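Local coordinates for uncharacterized protein (Agrobacterium tumefaciens, PDB 3D01) that is of unknown function but belongs to the YjgF-like, chorismate mutase-like family, whose members form trimers, and carries a putative endoribonuclease domain, at residues Ile58-Gly62 against Phe151-Val155; Tyr35-Thr39 against Gln87-Ala91. All coordinates share one frame; numbering follows the deposited sequence.

Contact 1: residues Ile58-Gly62 against Phe151-Val155; sequences IAVTG and FNASV
A single beta bridge between two loops, Thr61 facing Ala153 with CA atoms 4.5 Å apart, ties the turn after strand 57-58 to the segment that leads into strand 155-163 of the YjgF-like fold. Two backbone bonds flank it: Gly62 N donates a hydrogen bond to Asn152 O at 2.8 Å, and Ser154 N reaches Val60 O at 3.1 Å, which makes Thr61 and Ala153 a non-hydrogen-bonded antiparallel pair. Between them Thr61 CA approaches the same Asn152 O at 3.0 Å, a CA-H...O contact bent to 124° at the hydrogen, so that carbonyl receives one conventional bond and one weaker C-H approach. The third bond comes from a side chain. Ser154 OG donates to Gly62 O at 2.8 Å from above the carbonyl plane, 40° out of it and off the lone pairs; a chi1 of -63° sets the hydroxyl beside its own backbone N, while Val60 CG1 lies 3.4 Å from that Ser154 OG. At the strand end of the turn the contact is apolar: Ile58 CG1 meets Phe151 CB at 3.9 Å, the two side chains crossing at about a right angle, and CG2 of Ile58 rests on Ala153. The Phe151 ring leads away from Ile58 and stacks on His119 of the second subunit. Asn152 lays its amide beside the backbone of Gly62, and its ND2 binds a glycol ether probably derived from the crystallisation liquor, in a pocket that also includes Thr61 and Asp67. Asn152 also packs on Val116 of the second subunit, consistent with a pocket near the interface. Two backbone bonds and one hydroxyl bond thus fix the loop separation, and the Asn152 carbonyl joins pocket residues Thr61 and Asn152.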
loop_
_atom_site.group_PDB
_atom_site.type_symbol
_atom_site.label_atom_id
_atom_site.label_comp_id
_atom_site.label_asym_id
_atom_site.label_seq_id
_atom_site.Cartn_x
_atom_site.Cartn_y
_atom_site.Cartn_z
ATOM N N ILE I 58 3.165 -1.340 -23.339
ATOM C CA ILE I 58 4.013 -1.210 -22.150
ATOM C C ILE I 58 5.372 -0.790 -22.664
ATOM O O ILE I 58 6.096 -1.599 -23.240
ATOM C CB ILE I 58 4.162 -2.527 -21.368
ATOM C CG1 ILE I 58 2.811 -3.106 -20.949
ATOM C CG2 ILE I 58 5.099 -2.311 -20.170
ATOM C CD1 ILE I 58 2.206 -2.491 -19.759
ATOM N N ALA I 59 5.735 0.466 -22.434
ATOM C CA ALA I 59 6.907 1.084 -23.040
ATOM C C ALA I 59 8.245 0.647 -22.477
ATOM O O ALA I 59 9.243 0.720 -23.176
ATOM C CB ALA I 59 6.804 2.614 -22.943
ATOM N N VAL I 60 8.280 0.216 -21.219
ATOM C CA VAL I 60 9.545 -0.143 -20.567
ATOM C C VAL I 60 9.304 -1.439 -19.753
ATOM O O VAL I 60 8.457 -1.490 -18.890
ATOM C CB VAL I 60 10.064 0.958 -19.635
ATOM C CG1 VAL I 60 11.483 0.593 -19.053
ATOM C CG2 VAL I 60 10.084 2.334 -20.332
ATOM N N THR I 61 10.060 -2.471 -20.115
ATOM C CA THR I 61 9.905 -3.804 -19.582
ATOM C C THR I 61 11.233 -4.391 -19.134
ATOM O O THR I 61 12.315 -4.055 -19.630
ATOM C CB THR I 61 9.319 -4.780 -20.626
ATOM O OG1 THR I 61 10.173 -4.795 -21.786
ATOM C CG2 THR I 61 7.860 -4.390 -21.014
ATOM N N GLY I 62 11.129 -5.328 -18.200
ATOM C CA GLY I 62 12.306 -5.969 -17.616
ATOM C C GLY I 62 12.735 -5.364 -16.285
ATOM O O GLY I 62 12.073 -4.463 -15.711
ATOM N N PHE I 151 2.889 -7.933 -17.039
ATOM C CA PHE I 151 3.314 -7.602 -18.421
ATOM C C PHE I 151 4.796 -7.293 -18.532
ATOM O O PHE I 151 5.248 -6.738 -19.514
ATOM C CB PHE I 151 2.455 -6.478 -19.009
ATOM C CG PHE I 151 0.992 -6.788 -18.989
ATOM C CD1 PHE I 151 0.424 -7.518 -20.015
ATOM C CD2 PHE I 151 0.182 -6.378 -17.928
ATOM C CE1 PHE I 151 -0.946 -7.827 -19.988
ATOM C CE2 PHE I 151 -1.168 -6.685 -17.898
ATOM C CZ PHE I 151 -1.728 -7.408 -18.947
ATOM N N ASN I 152 5.541 -7.664 -17.488
ATOM C CA ASN I 152 6.964 -7.408 -17.395
ATOM C C ASN I 152 7.247 -5.931 -17.335
ATOM O O ASN I 152 8.342 -5.492 -17.677
ATOM C CB ASN I 152 7.706 -8.065 -18.567
ATOM C CG ASN I 152 9.167 -8.344 -18.260
ATOM O OD1 ASN I 152 9.597 -8.334 -17.099
ATOM N ND2 ASN I 152 9.949 -8.566 -19.317
ATOM N N ALA I 153 6.269 -5.147 -16.855
ATOM C CA ALA I 153 6.499 -3.706 -16.645
ATOM C C ALA I 153 7.688 -3.531 -15.702
ATOM O O ALA I 153 7.826 -4.273 -14.698
ATOM C CB ALA I 153 5.263 -3.041 -16.064
ATOM N N SER I 154 8.495 -2.516 -15.974
ATOM C CA SER I 154 9.625 -2.188 -15.110
ATOM C C SER I 154 9.178 -1.476 -13.832
ATOM O O SER I 154 9.852 -1.572 -12.812
ATOM C CB SER I 154 10.687 -1.364 -15.851
ATOM O OG SER I 154 11.239 -2.101 -16.933
ATOM N N VAL I 155 8.053 -0.746 -13.915
ATOM C CA VAL I 155 7.543 0.040 -12.804
ATOM C C VAL I 155 6.002 -0.001 -12.838
ATOM O O VAL I 155 5.387 -0.057 -13.923
ATOM C CB VAL I 155 8.004 1.548 -12.875
ATOM C CG1 VAL I 155 7.490 2.349 -11.623
ATOM C CG2 VAL I 155 9.520 1.668 -13.129
#

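Contact 2: residues Tyr35-Thr39 against Gln87-Ala91; sequences YVPFT and QVKAA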
loop_
_atom_site.group_PDB
_atom_site.type_symbol
_atom_site.label_atom_id
_atom_site.label_comp_id
_atom_site.label_asym_id
_atom_site.label_seq_id
_atom_site.Cartn_x
_atom_site.Cartn_y
_atom_site.Cartn_z
ATOM N N TYR I 35 -12.283 -5.395 -11.293
ATOM C CA TYR I 35 -11.560 -4.282 -10.689
ATOM C C TYR I 35 -11.609 -3.099 -11.654
ATOM O O TYR I 35 -11.722 -3.255 -12.873
ATOM C CB TYR I 35 -10.125 -4.624 -10.304
ATOM C CG TYR I 35 -9.241 -5.063 -11.436
ATOM C CD1 TYR I 35 -8.189 -4.257 -11.867
ATOM C CD2 TYR I 35 -9.418 -6.319 -12.049
ATOM C CE1 TYR I 35 -7.340 -4.665 -12.893
ATOM C CE2 TYR I 35 -8.596 -6.727 -13.078
ATOM C CZ TYR I 35 -7.553 -5.892 -13.497
ATOM O OH TYR I 35 -6.718 -6.290 -14.519
ATOM N N VAL I 36 -11.537 -1.923 -11.052
ATOM C CA VAL I 36 -11.725 -0.679 -11.751
ATOM C C VAL I 36 -10.458 0.177 -11.653
ATOM O O VAL I 36 -9.638 -0.048 -10.759
ATOM C CB VAL I 36 -12.968 0.032 -11.200
ATOM C CG1 VAL I 36 -14.210 -0.741 -11.622
ATOM C CG2 VAL I 36 -12.913 0.157 -9.680
ATOM N N PRO I 37 -10.282 1.142 -12.590
ATOM C CA PRO I 37 -9.094 1.995 -12.548
ATOM C C PRO I 37 -9.003 2.911 -11.329
ATOM O O PRO I 37 -7.906 3.305 -10.944
ATOM C CB PRO I 37 -9.203 2.811 -13.843
ATOM C CG PRO I 37 -10.129 2.067 -14.687
ATOM C CD PRO I 37 -11.101 1.452 -13.766
ATOM N N PHE I 38 -10.144 3.230 -10.718
ATOM C CA PHE I 38 -10.153 4.056 -9.516
ATOM C C PHE I 38 -11.459 3.871 -8.756
ATOM O O PHE I 38 -12.471 3.432 -9.329
ATOM C CB PHE I 38 -9.955 5.547 -9.886
ATOM C CG PHE I 38 -11.011 6.090 -10.853
ATOM C CD1 PHE I 38 -12.223 6.534 -10.385
ATOM C CD2 PHE I 38 -10.775 6.120 -12.219
ATOM C CE1 PHE I 38 -13.215 7.006 -11.286
ATOM C CE2 PHE I 38 -11.725 6.586 -13.105
ATOM C CZ PHE I 38 -12.947 7.032 -12.632
ATOM N N THR I 39 -11.426 4.202 -7.472
ATOM C CA THR I 39 -12.627 4.291 -6.649
ATOM C C THR I 39 -12.528 5.598 -5.885
ATOM O O THR I 39 -11.436 6.160 -5.758
ATOM C CB THR I 39 -12.771 3.135 -5.626
ATOM O OG1 THR I 39 -11.583 3.023 -4.827
ATOM C CG2 THR I 39 -13.047 1.828 -6.308
ATOM N N GLN I 87 -6.165 8.804 -15.279
ATOM C CA GLN I 87 -7.276 8.237 -14.502
ATOM C C GLN I 87 -7.908 9.278 -13.589
ATOM O O GLN I 87 -9.117 9.306 -13.410
ATOM C CB GLN I 87 -6.785 7.067 -13.645
ATOM C CG GLN I 87 -6.223 5.905 -14.474
ATOM C CD GLN I 87 -7.212 5.234 -15.404
ATOM O OE1 GLN I 87 -8.430 5.431 -15.333
ATOM N NE2 GLN I 87 -6.680 4.395 -16.277
ATOM N N VAL I 88 -7.081 10.129 -12.995
ATOM C CA VAL I 88 -7.585 11.170 -12.131
ATOM C C VAL I 88 -8.440 12.134 -12.962
ATOM O O VAL I 88 -9.497 12.545 -12.515
ATOM C CB VAL I 88 -6.465 11.960 -11.442
ATOM C CG1 VAL I 88 -7.062 13.070 -10.597
ATOM C CG2 VAL I 88 -5.570 11.027 -10.566
ATOM N N LYS I 89 -7.965 12.496 -14.142
ATOM C CA LYS I 89 -8.751 13.372 -15.038
ATOM C C LYS I 89 -10.126 12.772 -15.325
ATOM O O LYS I 89 -11.154 13.490 -15.258
ATOM C CB LYS I 89 -7.997 13.622 -16.349
ATOM C CG LYS I 89 -8.709 14.642 -17.258
ATOM C CD LYS I 89 -7.892 14.974 -18.480
ATOM C CE LYS I 89 -8.715 15.880 -19.443
ATOM N NZ LYS I 89 -8.025 16.079 -20.711
ATOM N N ALA I 90 -10.155 11.483 -15.661
ATOM C CA ALA I 90 -11.401 10.737 -15.845
ATOM C C ALA I 90 -12.305 10.783 -14.604
ATOM O O ALA I 90 -13.530 11.057 -14.694
ATOM C CB ALA I 90 -11.104 9.289 -16.247
ATOM N N ALA I 91 -11.697 10.551 -13.444
ATOM C CA ALA I 91 -12.394 10.523 -12.169
ATOM C C ALA I 91 -13.064 11.866 -11.841
ATOM O O ALA I 91 -14.110 11.910 -11.189
ATOM C CB ALA I 91 -11.414 10.146 -11.040
#
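Phe38, Gln87 and Ala91 bury the most surface where the start of strand 38-41 meets the last turn of helix 70-91. The Phe38 ring packs against the helix, one face covered by the Ala91 methyl: Ala91 CB sits 3.7 Å from the Phe38 ring centroid and 14° off its normal, which meets the geometry of a CH-pi contact over the face. Ala91 CA adds to the same patch, 3.6 Å from Phe38 CZ. Ala90 CB makes a looser, oblique approach to Phe38 CE2, at 4.2 Å.

Gln87 meets the ring at its edge. Its chain bends at chi2 (-63°) and brings OE1 into the ring plane, 4.0 Å from Phe38 CD2, with the amide and ring planes 48° apart. The same Gln87 OE1 comes to 3.1 Å from Pro37 CB. Backbone O of Gln87, already bonded to Ala91 N within the helix, is also near Phe38 CE2. Leu45 of strand 44-54 packs against both Phe38 and Ala91.

No hydrogen bond spans the two segments. This strand-to-helix contact therefore rests on the alanine methyl over the ring face, and the amide oxygen, at the ring edge and against Pro37 CB, is probably a minor polar addition.

Overall arrangement
Contact 1 joins two loops, which pack on helix 70-91 and strand 44-54; contact 2 joins strand 38-41 to the end of that same helix. Contact 1 is partly buried and held by backbone and hydroxyl hydrogen bonds, with Val60 resting on Ala76 of the helix and Ile58 on Leu51 of strand 44-54. Contact 2 is a surface contact without hydrogen bonds across it, and buries less area, 210 Å² against 351 Å². The centres of contacts 1 and 2 are about 21 Å apart, and the two do not touch. Both contacts also reach the second subunit; in segment 35-39, Tyr35 makes a cation-pi interaction with Arg141 of that subunit.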